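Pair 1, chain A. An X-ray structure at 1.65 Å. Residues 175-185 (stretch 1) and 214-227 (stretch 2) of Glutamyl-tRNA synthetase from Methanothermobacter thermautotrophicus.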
# COMPACT_ATOMS: atom_id res chain seq x y z
N TYR A 175 -27.05 10.30 -9.14
CA TYR A 175 -26.35 10.88 -10.28
C TYR A 175 -27.32 11.20 -11.41
O TYR A 175 -27.13 12.17 -12.13
CB TYR A 175 -25.22 9.96 -10.78
CG TYR A 175 -24.30 9.54 -9.67
CD1 TYR A 175 -23.69 10.49 -8.85
CD2 TYR A 175 -24.00 8.21 -9.46
CE1 TYR A 175 -22.84 10.11 -7.83
CE2 TYR A 175 -23.16 7.81 -8.45
CZ TYR A 175 -22.59 8.77 -7.64
OH TYR A 175 -21.75 8.37 -6.63
N TYR A 176 -28.34 10.36 -11.59
CA TYR A 176 -29.34 10.63 -12.64
C TYR A 176 -30.17 11.86 -12.30
O TYR A 176 -30.43 12.70 -13.16
CB TYR A 176 -30.26 9.41 -12.82
CG TYR A 176 -29.57 8.13 -13.25
CD1 TYR A 176 -28.32 8.15 -13.88
CD2 TYR A 176 -30.17 6.90 -13.05
CE1 TYR A 176 -27.70 6.97 -14.25
CE2 TYR A 176 -29.56 5.72 -13.42
CZ TYR A 176 -28.33 5.76 -14.03
OH TYR A 176 -27.75 4.57 -14.42
N GLU A 177 -30.57 11.97 -11.03
CA GLU A 177 -31.32 13.13 -10.54
C GLU A 177 -30.56 14.42 -10.81
O GLU A 177 -31.12 15.41 -11.32
CB GLU A 177 -31.57 12.99 -9.03
CG GLU A 177 -32.33 14.16 -8.41
CD GLU A 177 -32.33 14.11 -6.89
OE1 GLU A 177 -32.05 13.03 -6.33
OE2 GLU A 177 -32.60 15.16 -6.26
N TYR A 178 -29.27 14.41 -10.47
CA TYR A 178 -28.48 15.62 -10.65
C TYR A 178 -28.07 15.86 -12.10
O TYR A 178 -27.77 16.98 -12.46
CB TYR A 178 -27.32 15.71 -9.64
CG TYR A 178 -27.89 16.10 -8.31
CD1 TYR A 178 -28.13 17.43 -8.01
CD2 TYR A 178 -28.29 15.14 -7.39
CE1 TYR A 178 -28.71 17.80 -6.81
CE2 TYR A 178 -28.88 15.50 -6.18
CZ TYR A 178 -29.08 16.84 -5.91
OH TYR A 178 -29.66 17.22 -4.72
N THR A 179 -28.07 14.81 -12.92
CA THR A 179 -27.92 15.02 -14.37
C THR A 179 -29.13 15.79 -14.92
O THR A 179 -28.96 16.73 -15.70
CB THR A 179 -27.78 13.68 -15.11
OG1 THR A 179 -26.53 13.08 -14.73
CG2 THR A 179 -27.77 13.90 -16.62
N GLU A 180 -30.33 15.36 -14.53
CA GLU A 180 -31.56 16.05 -14.96
C GLU A 180 -31.58 17.50 -14.46
O GLU A 180 -31.96 18.41 -15.19
CB GLU A 180 -32.81 15.28 -14.48
CG GLU A 180 -32.94 13.90 -15.12
CD GLU A 180 -34.38 13.43 -15.27
OE1 GLU A 180 -35.28 14.00 -14.61
OE2 GLU A 180 -34.62 12.49 -16.07
N LYS A 181 -31.15 17.72 -13.22
CA LYS A 181 -31.12 19.07 -12.69
C LYS A 181 -30.11 19.94 -13.43
O LYS A 181 -30.38 21.12 -13.71
CB LYS A 181 -30.81 19.06 -11.18
CG LYS A 181 -32.02 18.65 -10.33
CD LYS A 181 -31.68 18.63 -8.84
CE LYS A 181 -32.88 18.15 -8.02
NZ LYS A 181 -32.55 18.06 -6.57
N LEU A 182 -28.96 19.36 -13.75
CA LEU A 182 -27.92 20.10 -14.45
C LEU A 182 -28.40 20.50 -15.84
O LEU A 182 -28.15 21.60 -16.30
CB LEU A 182 -26.65 19.25 -14.55
CG LEU A 182 -25.43 19.84 -15.25
CD1 LEU A 182 -24.97 21.11 -14.55
CD2 LEU A 182 -24.29 18.82 -15.33
N ILE A 183 -29.07 19.57 -16.52
CA ILE A 183 -29.70 19.85 -17.81
C ILE A 183 -30.78 20.94 -17.71
O ILE A 183 -30.85 21.83 -18.56
CB ILE A 183 -30.28 18.56 -18.42
CG1 ILE A 183 -29.16 17.59 -18.82
CG2 ILE A 183 -31.15 18.87 -19.64
CD1 ILE A 183 -29.68 16.23 -19.29
N GLU A 184 -31.61 20.89 -16.67
CA GLU A 184 -32.64 21.91 -16.51
C GLU A 184 -32.04 23.29 -16.28
O GLU A 184 -32.59 24.30 -16.74
CB GLU A 184 -33.63 21.58 -15.38
CG GLU A 184 -34.72 22.67 -15.32
CD GLU A 184 -35.97 22.29 -14.56
OE1 GLU A 184 -35.99 21.22 -13.91
OE2 GLU A 184 -36.95 23.09 -14.61
N ARG A 185 -30.92 23.32 -15.58
CA ARG A 185 -30.21 24.57 -15.33
C ARG A 185 -29.39 25.03 -16.53
O ARG A 185 -28.70 26.04 -16.46
CB ARG A 185 -29.30 24.44 -14.11
CG ARG A 185 -30.06 24.37 -12.78
CD ARG A 185 -29.11 24.50 -11.60
NE ARG A 185 -29.76 25.06 -10.42
CZ ARG A 185 -29.41 26.22 -9.86
NH1 ARG A 185 -28.42 26.93 -10.37
NH2 ARG A 185 -30.05 26.66 -8.79
N GLY A 214 -32.81 22.65 -26.18
CA GLY A 214 -33.44 23.10 -24.96
C GLY A 214 -33.62 22.00 -23.93
O GLY A 214 -33.26 20.84 -24.15
N PHE A 215 -34.17 22.37 -22.78
CA PHE A 215 -34.35 21.45 -21.66
C PHE A 215 -35.07 20.16 -22.05
O PHE A 215 -34.55 19.06 -21.87
CB PHE A 215 -35.08 22.17 -20.53
CG PHE A 215 -35.57 21.27 -19.44
CD1 PHE A 215 -34.70 20.44 -18.76
CD2 PHE A 215 -36.90 21.28 -19.06
CE1 PHE A 215 -35.15 19.63 -17.74
CE2 PHE A 215 -37.36 20.47 -18.05
CZ PHE A 215 -36.48 19.64 -17.39
N ARG A 216 -36.28 20.28 -22.58
CA ARG A 216 -37.09 19.09 -22.83
C ARG A 216 -36.52 18.22 -23.96
O ARG A 216 -36.62 17.00 -23.90
CB ARG A 216 -38.56 19.45 -23.09
CG ARG A 216 -39.27 19.98 -21.86
CD ARG A 216 -39.57 18.89 -20.85
NE ARG A 216 -40.11 19.43 -19.61
CZ ARG A 216 -40.46 18.70 -18.56
NH1 ARG A 216 -40.34 17.38 -18.59
NH2 ARG A 216 -40.93 19.30 -17.47
N GLU A 217 -35.90 18.86 -24.95
CA GLU A 217 -35.18 18.13 -25.98
C GLU A 217 -34.03 17.29 -25.39
O GLU A 217 -33.89 16.10 -25.70
CB GLU A 217 -34.63 19.09 -27.04
CG GLU A 217 -35.70 19.74 -27.91
CD GLU A 217 -35.09 20.73 -28.90
OE1 GLU A 217 -35.31 20.55 -30.12
OE2 GLU A 217 -34.39 21.67 -28.46
N ASN A 218 -33.21 17.92 -24.55
CA ASN A 218 -32.13 17.20 -23.87
C ASN A 218 -32.66 16.12 -22.93
O ASN A 218 -32.07 15.05 -22.81
CB ASN A 218 -31.24 18.16 -23.08
CG ASN A 218 -30.17 18.81 -23.93
OD1 ASN A 218 -29.46 18.14 -24.68
ND2 ASN A 218 -30.03 20.12 -23.81
N LEU A 219 -33.77 16.40 -22.26
CA LEU A 219 -34.27 15.45 -21.28
C LEU A 219 -34.75 14.19 -21.99
O LEU A 219 -34.57 13.07 -21.50
CB LEU A 219 -35.41 16.08 -20.47
CG LEU A 219 -35.87 15.34 -19.21
CD1 LEU A 219 -34.74 15.32 -18.18
CD2 LEU A 219 -37.14 15.98 -18.63
N GLN A 220 -35.37 14.37 -23.16
CA GLN A 220 -35.79 13.24 -23.97
C GLN A 220 -34.58 12.41 -24.43
O GLN A 220 -34.62 11.18 -24.37
CB GLN A 220 -36.61 13.74 -25.17
CG GLN A 220 -36.88 12.67 -26.22
CD GLN A 220 -37.80 11.58 -25.72
OE1 GLN A 220 -38.65 11.82 -24.85
NE2 GLN A 220 -37.65 10.38 -26.27
N ARG A 221 -33.53 13.07 -24.89
CA ARG A 221 -32.32 12.35 -25.31
C ARG A 221 -31.69 11.63 -24.13
O ARG A 221 -31.16 10.52 -24.27
CB ARG A 221 -31.28 13.31 -25.87
CG ARG A 221 -31.64 13.93 -27.23
CD ARG A 221 -30.39 14.56 -27.80
NE ARG A 221 -30.54 14.99 -29.19
CZ ARG A 221 -29.53 15.39 -29.95
NH1 ARG A 221 -28.30 15.41 -29.45
NH2 ARG A 221 -29.74 15.76 -31.21
N TRP A 222 -31.74 12.27 -22.96
CA TRP A 222 -31.20 11.68 -21.74
C TRP A 222 -31.92 10.38 -21.44
O TRP A 222 -31.29 9.35 -21.19
CB TRP A 222 -31.31 12.68 -20.57
CG TRP A 222 -31.16 12.08 -19.18
CD1 TRP A 222 -32.11 12.06 -18.19
CD2 TRP A 222 -30.02 11.42 -18.65
NE1 TRP A 222 -31.63 11.43 -17.08
CE2 TRP A 222 -30.35 11.02 -17.32
CE3 TRP A 222 -28.75 11.12 -19.15
CZ2 TRP A 222 -29.45 10.36 -16.49
CZ3 TRP A 222 -27.85 10.44 -18.32
CH2 TRP A 222 -28.21 10.07 -17.01
N ARG A 223 -33.25 10.42 -21.49
CA ARG A 223 -34.03 9.23 -21.15
C ARG A 223 -33.77 8.13 -22.17
O ARG A 223 -33.76 6.94 -21.83
CB ARG A 223 -35.52 9.59 -21.06
CG ARG A 223 -35.82 10.41 -19.81
CD ARG A 223 -37.32 10.63 -19.60
NE ARG A 223 -37.57 11.19 -18.27
CZ ARG A 223 -38.27 12.29 -18.04
NH1 ARG A 223 -38.82 12.96 -19.04
NH2 ARG A 223 -38.43 12.72 -16.79
N GLU A 224 -33.49 8.53 -23.40
CA GLU A 224 -33.23 7.56 -24.45
C GLU A 224 -31.91 6.82 -24.24
O GLU A 224 -31.78 5.67 -24.65
CB GLU A 224 -33.21 8.25 -25.81
CG GLU A 224 -34.56 8.78 -26.24
CD GLU A 224 -34.47 9.55 -27.53
OE1 GLU A 224 -35.47 10.18 -27.92
OE2 GLU A 224 -33.38 9.53 -28.15
N MET A 225 -30.95 7.47 -23.59
CA MET A 225 -29.65 6.85 -23.36
C MET A 225 -29.77 5.51 -22.65
O MET A 225 -28.92 4.64 -22.81
CB MET A 225 -28.72 7.78 -22.58
CG MET A 225 -28.19 8.94 -23.40
SD MET A 225 -27.08 10.05 -22.48
CE MET A 225 -25.73 8.95 -22.06
N PHE A 226 -30.84 5.34 -21.89
CA PHE A 226 -31.01 4.15 -21.09
C PHE A 226 -31.33 2.91 -21.92
O PHE A 226 -31.30 1.79 -21.40
CB PHE A 226 -32.07 4.40 -20.02
CG PHE A 226 -31.57 5.27 -18.91
CD1 PHE A 226 -31.43 6.64 -19.10
CD2 PHE A 226 -31.18 4.71 -17.70
CE1 PHE A 226 -30.93 7.45 -18.08
CE2 PHE A 226 -30.69 5.51 -16.68
CZ PHE A 226 -30.57 6.88 -16.87
N GLU A 227 -31.60 3.11 -23.22
CA GLU A 227 -31.84 1.99 -24.13
C GLU A 227 -30.92 2.04 -25.34
O GLU A 227 -31.17 1.37 -26.35
CB GLU A 227 -33.30 1.97 -24.58
CG GLU A 227 -34.29 1.78 -23.45
CD GLU A 227 -34.17 0.41 -22.80
OE1 GLU A 227 -34.47 0.30 -21.59
OE2 GLU A 227 -33.77 -0.54 -23.49
O HOH W 1 -32.94 10.40 -14.89
O HOH W 2 -31.10 22.28 -21.39

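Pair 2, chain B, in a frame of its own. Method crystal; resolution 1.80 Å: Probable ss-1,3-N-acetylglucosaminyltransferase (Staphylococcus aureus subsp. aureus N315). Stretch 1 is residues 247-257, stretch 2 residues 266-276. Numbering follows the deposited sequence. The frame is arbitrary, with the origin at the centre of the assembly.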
# COMPACT_ATOMS: atom_id res chain seq x y z
N THR B 247 18.78 -4.28 -23.04
CA THR B 247 19.31 -5.63 -23.03
C THR B 247 18.23 -6.61 -22.52
O THR B 247 18.01 -7.66 -23.13
CB THR B 247 20.61 -5.73 -22.24
OG1 THR B 247 21.54 -4.87 -22.92
CG2 THR B 247 21.18 -7.13 -22.21
N ILE B 248 17.55 -6.22 -21.44
CA ILE B 248 16.47 -7.03 -20.88
C ILE B 248 15.38 -7.23 -21.95
O ILE B 248 14.85 -8.32 -22.11
CB ILE B 248 15.90 -6.42 -19.58
CG1 ILE B 248 16.97 -6.21 -18.51
CG2 ILE B 248 14.73 -7.24 -19.06
CD1 ILE B 248 17.70 -7.46 -18.12
N ASN B 249 15.04 -6.16 -22.66
CA ASN B 249 14.07 -6.24 -23.75
C ASN B 249 14.47 -7.36 -24.74
O ASN B 249 13.62 -8.09 -25.19
CB ASN B 249 13.90 -4.88 -24.45
CG ASN B 249 12.83 -4.92 -25.52
OD1 ASN B 249 13.10 -4.69 -26.71
ND2 ASN B 249 11.63 -5.33 -25.15
N GLU B 250 15.75 -7.51 -25.05
CA GLU B 250 16.22 -8.49 -26.02
C GLU B 250 16.09 -9.92 -25.47
O GLU B 250 15.86 -10.85 -26.23
CB GLU B 250 17.66 -8.18 -26.46
CG GLU B 250 17.80 -6.86 -27.20
CD GLU B 250 17.13 -6.79 -28.57
OE1 GLU B 250 17.14 -7.81 -29.29
OE2 GLU B 250 16.59 -5.70 -28.92
N ILE B 251 16.19 -10.07 -24.14
CA ILE B 251 16.01 -11.36 -23.49
C ILE B 251 14.57 -11.85 -23.72
O ILE B 251 14.34 -12.98 -24.18
CB ILE B 251 16.40 -11.29 -22.01
CG1 ILE B 251 17.93 -11.24 -21.87
CG2 ILE B 251 15.78 -12.43 -21.21
CD1 ILE B 251 18.39 -10.79 -20.51
N TYR B 252 13.60 -10.97 -23.43
CA TYR B 252 12.18 -11.30 -23.63
C TYR B 252 11.87 -11.58 -25.10
O TYR B 252 11.15 -12.54 -25.38
CB TYR B 252 11.30 -10.17 -23.10
CG TYR B 252 11.23 -10.12 -21.60
CD1 TYR B 252 10.62 -11.15 -20.89
CD2 TYR B 252 11.76 -9.06 -20.90
CE1 TYR B 252 10.51 -11.10 -19.51
CE2 TYR B 252 11.68 -9.00 -19.52
CZ TYR B 252 11.05 -10.03 -18.83
OH TYR B 252 10.93 -9.96 -17.48
N LYS B 253 12.44 -10.78 -26.02
CA LYS B 253 12.29 -10.96 -27.47
C LYS B 253 12.80 -12.35 -27.88
O LYS B 253 12.14 -13.02 -28.66
CB LYS B 253 13.00 -9.87 -28.28
CG LYS B 253 12.37 -8.48 -28.20
CD LYS B 253 12.48 -7.66 -29.47
CE LYS B 253 13.80 -6.93 -29.64
N ALA B 254 13.94 -12.77 -27.33
CA ALA B 254 14.56 -14.08 -27.65
C ALA B 254 13.64 -15.22 -27.20
O ALA B 254 13.50 -16.22 -27.90
CB ALA B 254 15.93 -14.23 -27.02
N ILE B 255 13.01 -15.07 -26.04
CA ILE B 255 12.09 -16.08 -25.54
C ILE B 255 10.89 -16.19 -26.48
O ILE B 255 10.48 -17.29 -26.88
CB ILE B 255 11.67 -15.75 -24.10
CG1 ILE B 255 12.84 -15.98 -23.14
CG2 ILE B 255 10.43 -16.54 -23.71
CD1 ILE B 255 12.55 -15.52 -21.73
N TYR B 256 10.32 -15.05 -26.85
CA TYR B 256 9.05 -15.04 -27.58
C TYR B 256 9.23 -15.41 -29.05
O TYR B 256 8.23 -15.72 -29.70
CB TYR B 256 8.30 -13.72 -27.40
CG TYR B 256 7.45 -13.72 -26.16
CD1 TYR B 256 6.20 -14.32 -26.17
CD2 TYR B 256 7.92 -13.18 -24.97
CE1 TYR B 256 5.41 -14.34 -25.03
CE2 TYR B 256 7.15 -13.21 -23.82
CZ TYR B 256 5.90 -13.80 -23.85
OH TYR B 256 5.16 -13.79 -22.72
N LYS B 257 10.48 -15.38 -29.55
CA LYS B 257 10.81 -15.85 -30.91
C LYS B 257 11.43 -17.26 -30.88
O LYS B 257 11.92 -17.68 -31.89
CB LYS B 257 11.86 -14.98 -31.61
CG LYS B 257 11.37 -13.65 -32.17
CD LYS B 257 12.49 -12.62 -32.22
N LYS B 266 3.94 -21.82 -23.37
CA LYS B 266 5.31 -22.17 -22.94
C LYS B 266 6.20 -20.92 -22.94
O LYS B 266 7.02 -20.74 -22.02
CB LYS B 266 5.88 -23.27 -23.84
CG LYS B 266 7.23 -23.84 -23.40
CD LYS B 266 7.28 -24.37 -21.97
CE LYS B 266 8.69 -24.76 -21.55
NZ LYS B 266 8.73 -25.27 -20.16
N ARG B 267 6.06 -20.06 -23.96
CA ARG B 267 6.81 -18.77 -23.99
C ARG B 267 6.40 -17.86 -22.82
O ARG B 267 7.27 -17.24 -22.16
CB ARG B 267 6.60 -18.11 -25.35
CG ARG B 267 7.27 -18.86 -26.50
CD ARG B 267 6.75 -18.41 -27.84
NE ARG B 267 7.50 -18.97 -28.95
CZ ARG B 267 7.24 -18.69 -30.22
NH1 ARG B 267 6.20 -17.93 -30.53
NH2 ARG B 267 8.03 -19.17 -31.17
N HIS B 268 5.08 -17.75 -22.56
CA HIS B 268 4.55 -17.00 -21.42
C HIS B 268 5.17 -17.51 -20.12
O HIS B 268 5.54 -16.73 -19.26
CB HIS B 268 3.03 -17.09 -21.33
CG HIS B 268 2.28 -16.43 -22.44
ND1 HIS B 268 2.71 -15.26 -23.04
CD2 HIS B 268 1.11 -16.76 -23.05
CE1 HIS B 268 1.86 -14.91 -23.99
NE2 HIS B 268 0.85 -15.81 -24.00
N GLN B 269 5.27 -18.83 -19.99
CA GLN B 269 5.81 -19.46 -18.78
C GLN B 269 7.29 -19.10 -18.62
O GLN B 269 7.71 -18.75 -17.54
CB GLN B 269 5.66 -20.97 -18.82
CG GLN B 269 6.15 -21.64 -17.55
CD GLN B 269 6.24 -23.14 -17.70
OE1 GLN B 269 6.80 -23.65 -18.67
NE2 GLN B 269 5.68 -23.85 -16.74
N LEU B 270 8.07 -19.22 -19.70
CA LEU B 270 9.50 -18.91 -19.63
C LEU B 270 9.72 -17.42 -19.29
O LEU B 270 10.60 -17.09 -18.52
CB LEU B 270 10.15 -19.28 -20.97
CG LEU B 270 10.31 -20.77 -21.21
CD1 LEU B 270 10.65 -21.04 -22.67
CD2 LEU B 270 11.37 -21.37 -20.29
N ALA B 271 8.92 -16.56 -19.92
CA ALA B 271 8.96 -15.13 -19.71
C ALA B 271 8.63 -14.78 -18.24
O ALA B 271 9.29 -13.93 -17.65
CB ALA B 271 8.01 -14.47 -20.67
N GLY B 272 7.63 -15.46 -17.66
CA GLY B 272 7.26 -15.29 -16.25
C GLY B 272 8.35 -15.75 -15.30
O GLY B 272 8.62 -15.12 -14.26
N LYS B 273 8.98 -16.88 -15.62
CA LYS B 273 10.08 -17.37 -14.81
C LYS B 273 11.26 -16.40 -14.88
O LYS B 273 11.96 -16.19 -13.87
CB LYS B 273 10.47 -18.78 -15.24
CG LYS B 273 9.38 -19.82 -14.97
CD LYS B 273 9.06 -20.00 -13.50
CE LYS B 273 7.73 -20.70 -13.31
NZ LYS B 273 7.51 -21.05 -11.88
N TYR B 274 11.49 -15.79 -16.05
CA TYR B 274 12.59 -14.83 -16.17
C TYR B 274 12.25 -13.57 -15.35
O TYR B 274 13.13 -13.02 -14.67
CB TYR B 274 12.94 -14.46 -17.62
CG TYR B 274 14.13 -13.54 -17.63
CD1 TYR B 274 15.41 -14.03 -17.46
CD2 TYR B 274 13.95 -12.17 -17.60
CE1 TYR B 274 16.50 -13.18 -17.35
CE2 TYR B 274 15.03 -11.31 -17.45
CZ TYR B 274 16.32 -11.81 -17.32
OH TYR B 274 17.38 -10.96 -17.17
N THR B 275 11.00 -13.12 -15.42
CA THR B 275 10.55 -11.96 -14.67
C THR B 275 10.82 -12.19 -13.17
O THR B 275 11.30 -11.29 -12.48
CB THR B 275 9.08 -11.61 -14.96
OG1 THR B 275 8.93 -11.27 -16.34
CG2 THR B 275 8.61 -10.46 -14.10
N THR B 276 10.52 -13.39 -12.67
CA THR B 276 10.77 -13.77 -11.29
C THR B 276 12.26 -13.62 -10.98
O THR B 276 12.64 -13.00 -9.99
CB THR B 276 10.27 -15.18 -10.97
OG1 THR B 276 8.87 -15.25 -11.28
CG2 THR B 276 10.49 -15.60 -9.53

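The sharpest difference lies two helical turns from the shared aromatic knob along the second helix, where A:Glu184 and A:Phe215 of pair 1 match B:Tyr256 and B:Arg267 of pair 2. In pair 1 the aromatic ring comes from the second helix: A:Phe215, chi1 t, lies beneath the aliphatic part of A:Glu184, whose CG sits 4.0 Å from the centroid of the A:Phe215 ring and over its face. In pair 2 the ring comes from the first helix instead. The CA-to-CB bond of B:Tyr256 points away, yet the long side chain comes back to the second helix, placing its CE2 3.5 Å from B:Ala271 CB and its OH 2.9 Å from B:His268 ND1, a hydrogen bond in which either side could donate. One crevice is thus filled from opposite helices.

The backbones beneath are nearly identical. Each pair is two antiparallel helices, with N-to-C directions at 154° in pair 1 and 155° in pair 2 and axes 9.6 and 9.4 Å apart at closest approach; the 14 central residues superpose to 0.3 Å. The buried areas, 577 and 620 Å², are also similar.

The strongest common rule is an aromatic knob. A:Trp222 and B:Tyr274 coincide, both with chi1 t, and each enters a hole of four residues at matching positions: A:Tyr176, A:Thr179, A:Glu180 and A:Ile183 against B:Ile248, B:Ile251, B:Tyr252 and B:Ile255. At the floor of the hole a branched residue gives a methyl to the ring face. A:Thr179 CG2 stands 3.6 Å from the centroid of the A:Trp222 six-membered ring, and B:Ile251 CG2 stands 3.8 Å from the centroid of the B:Tyr274 ring, both almost on the ring normal. A:Ile183 and B:Ile255 fill the same position, with the same m, t rotamer; A:Ile183 CG2 meets A:Asn218 CB at 3.5 Å, and B:Ile255 CG2 meets B:Leu270 CB at 3.9 Å, so a polar and an apolar residue both offer a CB there.

Around the knob the chemistry diverges. A:Glu180 brings charge to the indole: one water donates to A:Glu180 OE2 at 2.9 Å and accepts from A:Trp222 NE1 at 2.8 Å. The same carboxylate makes a long salt bridge, A:Glu180 OE2 to A:Arg223 NH2 at 3.9 Å, through charge alone because the oxygen lies well out of the guanidinium plane. Pair 2 puts B:Tyr252 and B:Thr275 at these positions and joins them directly, B:Tyr252 OH to B:Thr275 OG1 at 2.6 Å, a hydrogen bond with either hydroxyl a possible donor. B:Tyr252 also offers its face to the edge of B:Tyr274, the planes at 89°.

Side-chain volume is redistributed as well. A:Leu219 reaches A:Glu180, its CD1 3.5 Å from A:Glu180 CD; the matching B:Ala271 is small, and both B:Tyr252 and B:Tyr256 pack against its CB. For a designer, the lesson from these two pairs is an aromatic knob and an isoleucine at matching positions, with quite different chemistry flanking them.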